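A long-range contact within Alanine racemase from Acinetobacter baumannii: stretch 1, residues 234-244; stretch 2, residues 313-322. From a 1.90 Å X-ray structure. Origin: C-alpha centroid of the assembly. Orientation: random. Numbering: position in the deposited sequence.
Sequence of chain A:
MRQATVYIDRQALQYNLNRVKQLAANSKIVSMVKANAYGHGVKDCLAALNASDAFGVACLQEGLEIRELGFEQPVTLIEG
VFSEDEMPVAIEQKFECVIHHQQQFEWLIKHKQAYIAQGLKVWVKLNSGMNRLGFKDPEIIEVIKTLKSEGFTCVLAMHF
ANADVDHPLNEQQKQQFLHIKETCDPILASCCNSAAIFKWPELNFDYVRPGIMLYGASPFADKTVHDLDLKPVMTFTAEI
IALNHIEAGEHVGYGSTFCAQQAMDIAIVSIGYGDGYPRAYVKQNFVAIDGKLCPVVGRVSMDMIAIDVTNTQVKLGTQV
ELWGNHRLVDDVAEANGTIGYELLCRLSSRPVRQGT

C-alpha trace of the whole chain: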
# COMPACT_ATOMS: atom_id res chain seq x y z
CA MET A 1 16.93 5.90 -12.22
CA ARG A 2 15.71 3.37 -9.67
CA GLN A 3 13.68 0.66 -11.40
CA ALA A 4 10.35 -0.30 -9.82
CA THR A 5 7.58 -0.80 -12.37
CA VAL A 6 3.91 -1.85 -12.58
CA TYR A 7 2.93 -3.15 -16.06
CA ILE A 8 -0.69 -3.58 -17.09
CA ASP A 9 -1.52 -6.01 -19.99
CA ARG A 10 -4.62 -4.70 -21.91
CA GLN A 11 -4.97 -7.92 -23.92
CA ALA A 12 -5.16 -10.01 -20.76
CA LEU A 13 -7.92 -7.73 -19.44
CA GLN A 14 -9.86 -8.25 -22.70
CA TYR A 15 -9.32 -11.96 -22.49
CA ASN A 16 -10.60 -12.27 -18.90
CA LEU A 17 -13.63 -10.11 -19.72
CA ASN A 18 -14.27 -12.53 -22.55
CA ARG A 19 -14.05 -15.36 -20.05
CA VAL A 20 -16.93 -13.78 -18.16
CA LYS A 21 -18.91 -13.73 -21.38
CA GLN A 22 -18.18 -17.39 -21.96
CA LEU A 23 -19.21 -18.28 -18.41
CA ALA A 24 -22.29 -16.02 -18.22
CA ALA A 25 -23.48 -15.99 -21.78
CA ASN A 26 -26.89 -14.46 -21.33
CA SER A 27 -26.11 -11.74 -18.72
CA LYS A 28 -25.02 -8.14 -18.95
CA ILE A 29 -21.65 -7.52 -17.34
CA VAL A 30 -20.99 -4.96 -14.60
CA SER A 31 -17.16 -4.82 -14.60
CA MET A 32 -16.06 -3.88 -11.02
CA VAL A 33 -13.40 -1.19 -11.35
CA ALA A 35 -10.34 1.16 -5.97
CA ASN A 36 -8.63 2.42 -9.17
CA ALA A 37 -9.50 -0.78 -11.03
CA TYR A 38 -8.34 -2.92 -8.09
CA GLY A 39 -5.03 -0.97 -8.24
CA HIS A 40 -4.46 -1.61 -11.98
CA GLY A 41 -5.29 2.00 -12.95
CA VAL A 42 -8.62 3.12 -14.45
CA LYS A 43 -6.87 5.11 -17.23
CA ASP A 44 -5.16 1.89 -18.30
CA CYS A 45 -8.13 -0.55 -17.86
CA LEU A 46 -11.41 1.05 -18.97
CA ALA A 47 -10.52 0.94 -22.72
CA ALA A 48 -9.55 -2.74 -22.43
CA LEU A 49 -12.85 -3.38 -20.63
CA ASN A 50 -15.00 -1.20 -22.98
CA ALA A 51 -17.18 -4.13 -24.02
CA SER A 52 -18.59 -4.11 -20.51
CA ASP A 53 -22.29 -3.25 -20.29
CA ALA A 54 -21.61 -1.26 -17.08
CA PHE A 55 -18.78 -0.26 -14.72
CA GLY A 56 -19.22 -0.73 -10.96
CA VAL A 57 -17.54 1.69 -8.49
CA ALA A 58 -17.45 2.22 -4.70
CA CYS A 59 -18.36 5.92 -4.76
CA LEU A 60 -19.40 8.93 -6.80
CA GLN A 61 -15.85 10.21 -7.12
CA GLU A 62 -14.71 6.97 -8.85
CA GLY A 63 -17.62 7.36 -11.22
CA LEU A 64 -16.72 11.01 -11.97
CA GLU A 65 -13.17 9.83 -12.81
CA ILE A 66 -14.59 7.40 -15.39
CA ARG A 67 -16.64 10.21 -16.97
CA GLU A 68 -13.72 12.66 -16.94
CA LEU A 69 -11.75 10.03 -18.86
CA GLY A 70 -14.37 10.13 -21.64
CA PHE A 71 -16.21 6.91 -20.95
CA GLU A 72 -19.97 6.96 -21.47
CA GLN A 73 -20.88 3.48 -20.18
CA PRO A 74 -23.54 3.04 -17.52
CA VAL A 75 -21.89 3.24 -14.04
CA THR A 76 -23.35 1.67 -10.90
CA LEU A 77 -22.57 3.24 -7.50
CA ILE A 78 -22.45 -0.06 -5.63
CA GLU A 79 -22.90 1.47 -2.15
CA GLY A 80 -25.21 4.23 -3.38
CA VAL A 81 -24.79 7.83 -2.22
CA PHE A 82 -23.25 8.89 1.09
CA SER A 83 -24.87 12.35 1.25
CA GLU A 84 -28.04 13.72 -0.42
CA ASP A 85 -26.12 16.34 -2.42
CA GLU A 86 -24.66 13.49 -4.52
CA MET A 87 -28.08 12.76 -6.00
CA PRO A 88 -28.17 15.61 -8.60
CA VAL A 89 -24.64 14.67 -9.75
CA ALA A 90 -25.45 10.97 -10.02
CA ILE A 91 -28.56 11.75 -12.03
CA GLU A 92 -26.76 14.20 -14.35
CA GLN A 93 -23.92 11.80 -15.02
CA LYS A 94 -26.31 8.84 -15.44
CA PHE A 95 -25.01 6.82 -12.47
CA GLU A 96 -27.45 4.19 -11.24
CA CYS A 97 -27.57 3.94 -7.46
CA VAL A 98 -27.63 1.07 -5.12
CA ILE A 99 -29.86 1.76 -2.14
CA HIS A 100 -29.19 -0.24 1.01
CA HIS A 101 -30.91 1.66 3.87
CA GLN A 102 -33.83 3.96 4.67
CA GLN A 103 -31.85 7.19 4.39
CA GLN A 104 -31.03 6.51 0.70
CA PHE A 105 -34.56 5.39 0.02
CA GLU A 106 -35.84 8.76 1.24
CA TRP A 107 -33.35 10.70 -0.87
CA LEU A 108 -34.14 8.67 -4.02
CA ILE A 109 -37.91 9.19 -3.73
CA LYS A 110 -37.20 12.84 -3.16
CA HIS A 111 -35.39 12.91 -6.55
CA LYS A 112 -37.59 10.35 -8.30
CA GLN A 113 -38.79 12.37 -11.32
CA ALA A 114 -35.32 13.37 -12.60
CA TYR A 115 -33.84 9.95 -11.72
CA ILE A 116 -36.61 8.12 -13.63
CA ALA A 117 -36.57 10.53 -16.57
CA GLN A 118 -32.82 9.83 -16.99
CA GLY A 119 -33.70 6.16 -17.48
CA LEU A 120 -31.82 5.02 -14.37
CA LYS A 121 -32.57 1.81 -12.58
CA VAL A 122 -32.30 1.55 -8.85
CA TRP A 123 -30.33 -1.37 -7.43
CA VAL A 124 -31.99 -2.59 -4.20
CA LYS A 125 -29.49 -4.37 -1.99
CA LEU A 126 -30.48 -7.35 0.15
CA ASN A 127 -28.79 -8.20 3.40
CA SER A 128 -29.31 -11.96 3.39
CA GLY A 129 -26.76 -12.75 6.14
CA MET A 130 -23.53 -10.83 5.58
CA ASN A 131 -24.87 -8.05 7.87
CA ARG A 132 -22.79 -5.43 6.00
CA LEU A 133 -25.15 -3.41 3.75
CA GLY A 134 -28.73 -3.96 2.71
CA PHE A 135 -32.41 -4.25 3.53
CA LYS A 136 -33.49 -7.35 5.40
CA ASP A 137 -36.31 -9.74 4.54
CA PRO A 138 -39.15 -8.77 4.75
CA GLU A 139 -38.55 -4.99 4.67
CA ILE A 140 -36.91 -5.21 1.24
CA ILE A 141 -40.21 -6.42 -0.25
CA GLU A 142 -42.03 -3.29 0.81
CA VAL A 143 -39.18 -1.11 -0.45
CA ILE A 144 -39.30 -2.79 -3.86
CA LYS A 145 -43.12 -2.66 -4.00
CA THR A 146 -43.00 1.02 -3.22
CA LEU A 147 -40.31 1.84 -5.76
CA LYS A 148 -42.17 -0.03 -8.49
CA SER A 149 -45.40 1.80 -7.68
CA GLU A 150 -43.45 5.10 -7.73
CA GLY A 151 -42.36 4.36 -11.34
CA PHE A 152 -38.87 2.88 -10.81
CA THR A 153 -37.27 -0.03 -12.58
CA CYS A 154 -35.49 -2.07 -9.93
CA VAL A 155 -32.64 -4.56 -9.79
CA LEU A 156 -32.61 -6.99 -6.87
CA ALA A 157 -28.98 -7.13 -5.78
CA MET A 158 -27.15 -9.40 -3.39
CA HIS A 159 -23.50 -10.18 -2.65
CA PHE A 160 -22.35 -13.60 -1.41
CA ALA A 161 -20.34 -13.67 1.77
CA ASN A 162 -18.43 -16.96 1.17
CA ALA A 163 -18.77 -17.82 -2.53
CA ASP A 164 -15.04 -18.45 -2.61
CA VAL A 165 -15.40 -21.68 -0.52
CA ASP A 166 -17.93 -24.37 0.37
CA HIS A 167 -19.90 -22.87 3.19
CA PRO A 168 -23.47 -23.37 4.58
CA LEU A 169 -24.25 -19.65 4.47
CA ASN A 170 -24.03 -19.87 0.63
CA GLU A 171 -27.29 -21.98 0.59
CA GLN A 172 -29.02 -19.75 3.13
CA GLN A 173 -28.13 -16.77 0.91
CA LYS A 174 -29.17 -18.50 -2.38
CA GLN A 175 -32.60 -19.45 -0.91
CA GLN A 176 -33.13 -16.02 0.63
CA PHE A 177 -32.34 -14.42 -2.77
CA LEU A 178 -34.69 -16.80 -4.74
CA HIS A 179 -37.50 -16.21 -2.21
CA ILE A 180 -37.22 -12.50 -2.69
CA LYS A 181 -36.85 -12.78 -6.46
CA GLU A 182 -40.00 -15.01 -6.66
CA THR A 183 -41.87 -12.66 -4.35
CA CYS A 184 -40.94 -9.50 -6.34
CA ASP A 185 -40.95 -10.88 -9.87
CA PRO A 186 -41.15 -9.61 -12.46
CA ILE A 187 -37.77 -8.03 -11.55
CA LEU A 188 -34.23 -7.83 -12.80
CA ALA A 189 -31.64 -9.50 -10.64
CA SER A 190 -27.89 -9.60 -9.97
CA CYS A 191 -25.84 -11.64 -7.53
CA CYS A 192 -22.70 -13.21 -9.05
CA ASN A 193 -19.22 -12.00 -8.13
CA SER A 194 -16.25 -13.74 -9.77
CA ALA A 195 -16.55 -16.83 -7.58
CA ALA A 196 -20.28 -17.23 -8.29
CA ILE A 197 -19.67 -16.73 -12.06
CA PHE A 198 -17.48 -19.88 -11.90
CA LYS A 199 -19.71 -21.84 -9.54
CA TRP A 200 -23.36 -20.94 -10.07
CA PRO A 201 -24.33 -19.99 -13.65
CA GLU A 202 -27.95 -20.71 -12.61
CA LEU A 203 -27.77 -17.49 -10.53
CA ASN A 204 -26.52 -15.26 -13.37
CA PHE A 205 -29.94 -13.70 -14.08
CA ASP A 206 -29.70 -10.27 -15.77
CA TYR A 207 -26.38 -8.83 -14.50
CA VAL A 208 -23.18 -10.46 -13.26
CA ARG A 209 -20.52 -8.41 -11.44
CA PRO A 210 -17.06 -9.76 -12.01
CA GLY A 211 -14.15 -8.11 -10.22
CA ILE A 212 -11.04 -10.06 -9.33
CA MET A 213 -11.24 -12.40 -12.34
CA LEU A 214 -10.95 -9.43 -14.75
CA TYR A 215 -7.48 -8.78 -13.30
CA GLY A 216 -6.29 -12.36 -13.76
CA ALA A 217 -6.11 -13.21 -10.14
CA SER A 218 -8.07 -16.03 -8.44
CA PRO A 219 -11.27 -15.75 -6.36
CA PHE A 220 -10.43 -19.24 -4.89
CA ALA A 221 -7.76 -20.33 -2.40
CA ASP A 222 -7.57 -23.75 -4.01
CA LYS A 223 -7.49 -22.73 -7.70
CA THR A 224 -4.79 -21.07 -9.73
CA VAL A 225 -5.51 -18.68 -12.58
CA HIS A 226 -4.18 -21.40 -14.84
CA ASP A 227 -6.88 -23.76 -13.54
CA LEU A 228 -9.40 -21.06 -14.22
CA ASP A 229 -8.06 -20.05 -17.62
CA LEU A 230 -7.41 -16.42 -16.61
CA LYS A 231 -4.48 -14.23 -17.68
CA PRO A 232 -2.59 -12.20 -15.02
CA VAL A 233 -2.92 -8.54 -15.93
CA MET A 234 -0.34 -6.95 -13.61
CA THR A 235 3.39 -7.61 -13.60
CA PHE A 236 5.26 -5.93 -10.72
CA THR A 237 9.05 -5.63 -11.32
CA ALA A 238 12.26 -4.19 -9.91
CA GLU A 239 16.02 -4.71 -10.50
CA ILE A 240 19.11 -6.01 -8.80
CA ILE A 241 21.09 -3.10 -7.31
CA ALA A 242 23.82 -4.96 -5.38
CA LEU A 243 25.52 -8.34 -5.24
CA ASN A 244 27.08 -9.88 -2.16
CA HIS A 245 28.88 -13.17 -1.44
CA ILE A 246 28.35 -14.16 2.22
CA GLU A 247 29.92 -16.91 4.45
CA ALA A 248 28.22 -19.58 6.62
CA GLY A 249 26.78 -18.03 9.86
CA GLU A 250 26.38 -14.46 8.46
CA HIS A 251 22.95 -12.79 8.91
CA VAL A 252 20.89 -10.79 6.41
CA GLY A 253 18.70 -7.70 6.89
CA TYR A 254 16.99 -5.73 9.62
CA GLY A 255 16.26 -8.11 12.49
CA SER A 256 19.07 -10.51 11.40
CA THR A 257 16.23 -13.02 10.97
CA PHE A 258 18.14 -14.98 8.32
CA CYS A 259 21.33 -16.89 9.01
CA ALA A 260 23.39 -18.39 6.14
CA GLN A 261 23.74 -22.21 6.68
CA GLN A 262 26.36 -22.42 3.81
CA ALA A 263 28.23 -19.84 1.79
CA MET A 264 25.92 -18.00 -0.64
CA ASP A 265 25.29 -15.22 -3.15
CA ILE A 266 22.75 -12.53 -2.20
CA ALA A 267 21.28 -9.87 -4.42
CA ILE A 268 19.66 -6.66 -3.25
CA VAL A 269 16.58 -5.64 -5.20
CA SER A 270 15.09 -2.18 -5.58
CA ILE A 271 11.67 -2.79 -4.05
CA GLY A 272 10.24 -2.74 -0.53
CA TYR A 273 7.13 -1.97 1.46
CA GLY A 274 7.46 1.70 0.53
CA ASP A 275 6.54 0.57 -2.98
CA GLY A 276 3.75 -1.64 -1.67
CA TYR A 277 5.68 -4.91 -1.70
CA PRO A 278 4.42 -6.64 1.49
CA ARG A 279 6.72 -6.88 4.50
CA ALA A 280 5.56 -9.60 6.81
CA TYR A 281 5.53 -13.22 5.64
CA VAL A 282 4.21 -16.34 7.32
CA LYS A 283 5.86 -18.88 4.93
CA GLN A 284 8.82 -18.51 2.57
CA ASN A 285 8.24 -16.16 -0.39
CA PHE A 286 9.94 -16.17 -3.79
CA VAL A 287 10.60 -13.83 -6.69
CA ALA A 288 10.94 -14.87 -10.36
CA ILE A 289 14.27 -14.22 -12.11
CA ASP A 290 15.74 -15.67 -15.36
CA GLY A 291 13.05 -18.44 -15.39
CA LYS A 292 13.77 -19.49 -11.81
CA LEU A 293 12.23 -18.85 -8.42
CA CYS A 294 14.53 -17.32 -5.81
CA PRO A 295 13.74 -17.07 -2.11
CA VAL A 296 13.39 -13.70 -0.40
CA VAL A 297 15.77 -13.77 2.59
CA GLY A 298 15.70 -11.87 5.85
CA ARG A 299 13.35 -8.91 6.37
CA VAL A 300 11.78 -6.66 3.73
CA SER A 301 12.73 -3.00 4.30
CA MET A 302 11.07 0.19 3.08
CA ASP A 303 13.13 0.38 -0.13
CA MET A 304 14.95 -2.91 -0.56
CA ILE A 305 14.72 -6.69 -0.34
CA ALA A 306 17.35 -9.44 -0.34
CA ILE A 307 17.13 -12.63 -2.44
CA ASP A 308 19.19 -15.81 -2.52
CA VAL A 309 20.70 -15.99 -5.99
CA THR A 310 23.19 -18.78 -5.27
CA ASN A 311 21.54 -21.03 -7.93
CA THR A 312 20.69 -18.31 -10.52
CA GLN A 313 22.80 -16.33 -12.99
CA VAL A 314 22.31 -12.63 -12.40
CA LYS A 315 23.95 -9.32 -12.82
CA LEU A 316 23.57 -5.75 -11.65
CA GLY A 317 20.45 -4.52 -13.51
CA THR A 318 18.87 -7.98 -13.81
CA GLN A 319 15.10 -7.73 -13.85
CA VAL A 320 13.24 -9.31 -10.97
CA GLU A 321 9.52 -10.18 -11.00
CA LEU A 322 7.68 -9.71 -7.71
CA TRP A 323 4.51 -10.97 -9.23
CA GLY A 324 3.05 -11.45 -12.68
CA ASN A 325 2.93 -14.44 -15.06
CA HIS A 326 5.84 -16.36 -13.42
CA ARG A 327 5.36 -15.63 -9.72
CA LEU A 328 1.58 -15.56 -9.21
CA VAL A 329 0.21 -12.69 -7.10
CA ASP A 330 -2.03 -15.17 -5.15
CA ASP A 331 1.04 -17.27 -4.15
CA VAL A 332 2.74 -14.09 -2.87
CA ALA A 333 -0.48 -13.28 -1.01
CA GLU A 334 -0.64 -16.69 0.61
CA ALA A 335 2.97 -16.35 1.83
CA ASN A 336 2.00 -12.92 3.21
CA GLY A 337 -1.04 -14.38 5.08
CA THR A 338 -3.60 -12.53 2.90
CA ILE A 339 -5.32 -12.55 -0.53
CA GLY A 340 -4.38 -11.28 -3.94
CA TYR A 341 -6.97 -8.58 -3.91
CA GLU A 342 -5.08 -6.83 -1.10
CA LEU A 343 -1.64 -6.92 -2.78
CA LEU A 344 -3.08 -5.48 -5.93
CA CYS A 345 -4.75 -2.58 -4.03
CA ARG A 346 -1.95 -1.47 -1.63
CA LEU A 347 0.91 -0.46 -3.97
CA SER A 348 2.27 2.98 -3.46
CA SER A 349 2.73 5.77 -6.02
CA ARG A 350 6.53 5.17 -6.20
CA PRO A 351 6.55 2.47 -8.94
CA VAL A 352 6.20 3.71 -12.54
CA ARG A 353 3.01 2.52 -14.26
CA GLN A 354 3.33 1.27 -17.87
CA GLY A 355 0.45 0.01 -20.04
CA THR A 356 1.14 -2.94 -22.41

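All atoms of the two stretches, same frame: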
# COMPACT_ATOMS: atom_id res chain seq x y z
N MET A 234 -1.43 -7.72 -14.17
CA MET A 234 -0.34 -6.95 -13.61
C MET A 234 0.95 -7.76 -13.48
O MET A 234 0.93 -8.85 -12.88
CB MET A 234 -0.70 -6.43 -12.20
CG MET A 234 0.35 -5.53 -11.60
SD MET A 234 0.14 -4.93 -9.91
CE MET A 234 -1.46 -4.12 -9.99
N THR A 235 2.04 -7.19 -13.98
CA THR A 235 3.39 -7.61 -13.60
C THR A 235 4.08 -6.52 -12.79
O THR A 235 4.15 -5.33 -13.22
CB THR A 235 4.21 -7.99 -14.83
OG1 THR A 235 3.44 -8.92 -15.59
CG2 THR A 235 5.50 -8.68 -14.40
N PHE A 236 4.62 -6.89 -11.63
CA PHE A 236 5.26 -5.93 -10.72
C PHE A 236 6.75 -6.31 -10.73
O PHE A 236 7.12 -7.42 -10.32
CB PHE A 236 4.62 -6.07 -9.33
CG PHE A 236 5.09 -5.08 -8.26
CD1 PHE A 236 5.61 -3.81 -8.55
CD2 PHE A 236 4.93 -5.42 -6.94
CE1 PHE A 236 6.00 -2.95 -7.51
CE2 PHE A 236 5.32 -4.59 -5.91
CZ PHE A 236 5.86 -3.36 -6.19
N THR A 237 7.59 -5.40 -11.24
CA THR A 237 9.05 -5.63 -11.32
C THR A 237 9.95 -4.62 -10.61
O THR A 237 9.56 -3.52 -10.28
CB THR A 237 9.52 -5.76 -12.79
OG1 THR A 237 9.57 -4.48 -13.44
CG2 THR A 237 8.62 -6.75 -13.56
N ALA A 238 11.19 -5.05 -10.37
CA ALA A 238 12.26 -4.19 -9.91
C ALA A 238 13.61 -4.77 -10.45
O ALA A 238 13.60 -5.65 -11.29
CB ALA A 238 12.24 -4.04 -8.37
N GLU A 239 14.73 -4.26 -10.01
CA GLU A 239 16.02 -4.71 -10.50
C GLU A 239 17.00 -4.95 -9.37
O GLU A 239 16.89 -4.40 -8.24
CB GLU A 239 16.63 -3.68 -11.51
CG GLU A 239 16.03 -3.79 -12.91
CD GLU A 239 16.63 -2.78 -13.85
OE1 GLU A 239 17.68 -2.16 -13.49
OE2 GLU A 239 16.06 -2.61 -14.94
N ILE A 240 17.96 -5.80 -9.68
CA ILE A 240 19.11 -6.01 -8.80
C ILE A 240 20.04 -4.80 -8.74
O ILE A 240 20.51 -4.33 -9.75
CB ILE A 240 19.88 -7.28 -9.17
CG1 ILE A 240 18.99 -8.46 -8.81
CG2 ILE A 240 21.19 -7.32 -8.38
CD1 ILE A 240 19.49 -9.83 -9.26
N ILE A 241 20.28 -4.30 -7.53
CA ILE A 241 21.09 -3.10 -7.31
C ILE A 241 22.43 -3.35 -6.61
O ILE A 241 23.28 -2.46 -6.57
CB ILE A 241 20.28 -2.01 -6.57
CG1 ILE A 241 19.80 -2.46 -5.18
CG2 ILE A 241 19.07 -1.62 -7.41
CD1 ILE A 241 19.27 -1.33 -4.30
N ALA A 242 22.58 -4.55 -6.04
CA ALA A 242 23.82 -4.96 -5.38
C ALA A 242 23.96 -6.47 -5.31
O ALA A 242 22.96 -7.18 -5.19
CB ALA A 242 23.92 -4.39 -3.96
N LEU A 243 25.21 -6.94 -5.38
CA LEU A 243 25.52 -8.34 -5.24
C LEU A 243 26.50 -8.57 -4.10
O LEU A 243 27.42 -7.76 -3.90
CB LEU A 243 26.12 -8.86 -6.55
CG LEU A 243 25.06 -8.86 -7.64
CD1 LEU A 243 25.73 -9.06 -8.98
CD2 LEU A 243 24.04 -9.96 -7.38
N ASN A 244 26.33 -9.67 -3.38
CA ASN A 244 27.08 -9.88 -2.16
C ASN A 244 27.33 -11.35 -1.95
O ASN A 244 26.40 -12.13 -1.96
CB ASN A 244 26.29 -9.23 -1.02
CG ASN A 244 27.00 -9.25 0.33
OD1 ASN A 244 26.34 -9.30 1.38
ND2 ASN A 244 28.31 -9.19 0.33
N GLN A 313 21.87 -17.28 -12.38
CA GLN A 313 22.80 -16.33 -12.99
C GLN A 313 22.17 -14.95 -13.07
O GLN A 313 21.12 -14.78 -13.69
CB GLN A 313 23.21 -16.75 -14.38
CG GLN A 313 24.28 -17.83 -14.40
CD GLN A 313 25.04 -17.87 -15.71
OE1 GLN A 313 26.12 -18.48 -15.78
NE2 GLN A 313 24.50 -17.23 -16.75
N VAL A 314 22.83 -13.97 -12.45
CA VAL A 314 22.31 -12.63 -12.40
C VAL A 314 23.44 -11.65 -12.56
O VAL A 314 24.62 -12.02 -12.50
CB VAL A 314 21.59 -12.32 -11.06
CG1 VAL A 314 20.39 -13.25 -10.87
CG2 VAL A 314 22.56 -12.39 -9.88
N LYS A 315 23.05 -10.41 -12.80
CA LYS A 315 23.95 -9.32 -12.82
C LYS A 315 23.30 -8.11 -12.20
O LYS A 315 22.09 -8.10 -11.93
CB LYS A 315 24.31 -8.96 -14.26
CG LYS A 315 25.20 -9.97 -14.98
CD LYS A 315 25.65 -9.38 -16.30
CE LYS A 315 26.67 -8.25 -16.25
NZ LYS A 315 28.03 -8.78 -15.96
N LEU A 316 24.09 -7.07 -11.99
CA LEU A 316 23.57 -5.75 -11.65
C LEU A 316 22.66 -5.33 -12.82
O LEU A 316 23.02 -5.49 -13.99
CB LEU A 316 24.70 -4.73 -11.40
CG LEU A 316 25.56 -4.96 -10.15
CD1 LEU A 316 26.72 -3.98 -10.14
CD2 LEU A 316 24.76 -4.85 -8.85
N GLY A 317 21.44 -4.89 -12.50
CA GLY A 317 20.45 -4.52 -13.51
C GLY A 317 19.51 -5.64 -13.90
O GLY A 317 18.57 -5.38 -14.64
N THR A 318 19.75 -6.86 -13.46
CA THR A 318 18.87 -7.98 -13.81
C THR A 318 17.48 -7.72 -13.25
O THR A 318 17.35 -7.26 -12.11
CB THR A 318 19.37 -9.29 -13.25
OG1 THR A 318 20.52 -9.69 -13.98
CG2 THR A 318 18.34 -10.37 -13.24
N GLN A 319 16.49 -8.03 -14.09
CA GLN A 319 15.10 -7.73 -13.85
C GLN A 319 14.56 -8.80 -12.94
O GLN A 319 14.87 -9.92 -13.10
CB GLN A 319 14.30 -7.65 -15.17
CG GLN A 319 14.06 -6.22 -15.67
CD GLN A 319 12.70 -6.07 -16.37
OE1 GLN A 319 12.62 -6.30 -17.57
NE2 GLN A 319 11.62 -5.69 -15.60
N VAL A 320 13.76 -8.42 -11.99
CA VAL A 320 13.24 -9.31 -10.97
C VAL A 320 11.70 -9.12 -10.89
O VAL A 320 11.23 -7.97 -10.76
CB VAL A 320 13.84 -8.96 -9.60
CG1 VAL A 320 13.23 -9.81 -8.47
CG2 VAL A 320 15.35 -9.16 -9.63
N GLU A 321 10.96 -10.22 -11.03
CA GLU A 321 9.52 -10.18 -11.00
C GLU A 321 9.00 -10.47 -9.60
O GLU A 321 9.25 -11.56 -9.04
CB GLU A 321 8.94 -11.19 -12.00
CG GLU A 321 7.41 -11.29 -11.95
CD GLU A 321 6.89 -12.31 -12.97
OE1 GLU A 321 7.49 -12.36 -14.07
OE2 GLU A 321 5.95 -13.06 -12.67
N LEU A 322 8.25 -9.53 -9.04
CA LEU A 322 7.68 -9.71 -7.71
C LEU A 322 6.36 -10.43 -7.81
O LEU A 322 6.07 -11.33 -7.03
CB LEU A 322 7.56 -8.38 -7.02
CG LEU A 322 8.94 -7.75 -7.05
CD1 LEU A 322 8.79 -6.28 -7.07
CD2 LEU A 322 9.82 -8.32 -5.94
O HOH W 1 18.33 -3.93 -16.74

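Two strands distant in sequence can be joined first by their backbones and then sealed by side chains, and this pair in alanine racemase illustrates the principle. Strand 234-244 runs antiparallel to the short strand 319-321, their directions 139° apart. Ala 238 and Val 320 form the hydrogen-bonded pair, with Ala 238 N to Val 320 O and Val 320 N to Ala 238 O both 2.9 Å. The ladder extends in each direction: Leu 322 N donates to Phe 236 O at 2.7 Å, and Ile 240 N to Thr 318 O at 2.9 Å. Gly 317 N reaches Ile 240 O at 3.0 Å, so the type II turn from Lys 315 to Thr 318 is tied to the same edge. Gly 317 suits this turn because its backbone angles, 93/-9, would jam a CB against the preceding carbonyl. Lys 315 N braces the turn internally, donating to Thr 318 OG1 at 2.9 Å.

Side chains divide between the sheet's faces. Ala 238 and Val 320 share one, where the small alanine lies near Leu 322, with CB to CD1 at 4.3 Å. Leu 322 CD1 sits over the face of the Phe 236 ring, 3.9 Å from its centroid, a CH-pi contact between buried residues. Ile 240, which points toward the second stretch, is the most covered: its CG1 meets Val 320 CG2 at 3.8 Å and its CD1 meets Val 314 CB at 3.7 Å. Leu 243 extends the apolar patch, its CD2 3.8 Å from Val 314 CG2.

The other face, bearing Thr 237, Glu 239, Gln 319 and Glu 321, is more polar. Here a water donates to Gly 317 O at 2.6 Å and, weakly, to Glu 239 OE2 at 3.2 Å, while the buried Glu 321 carboxylate is satisfied elsewhere in the structure.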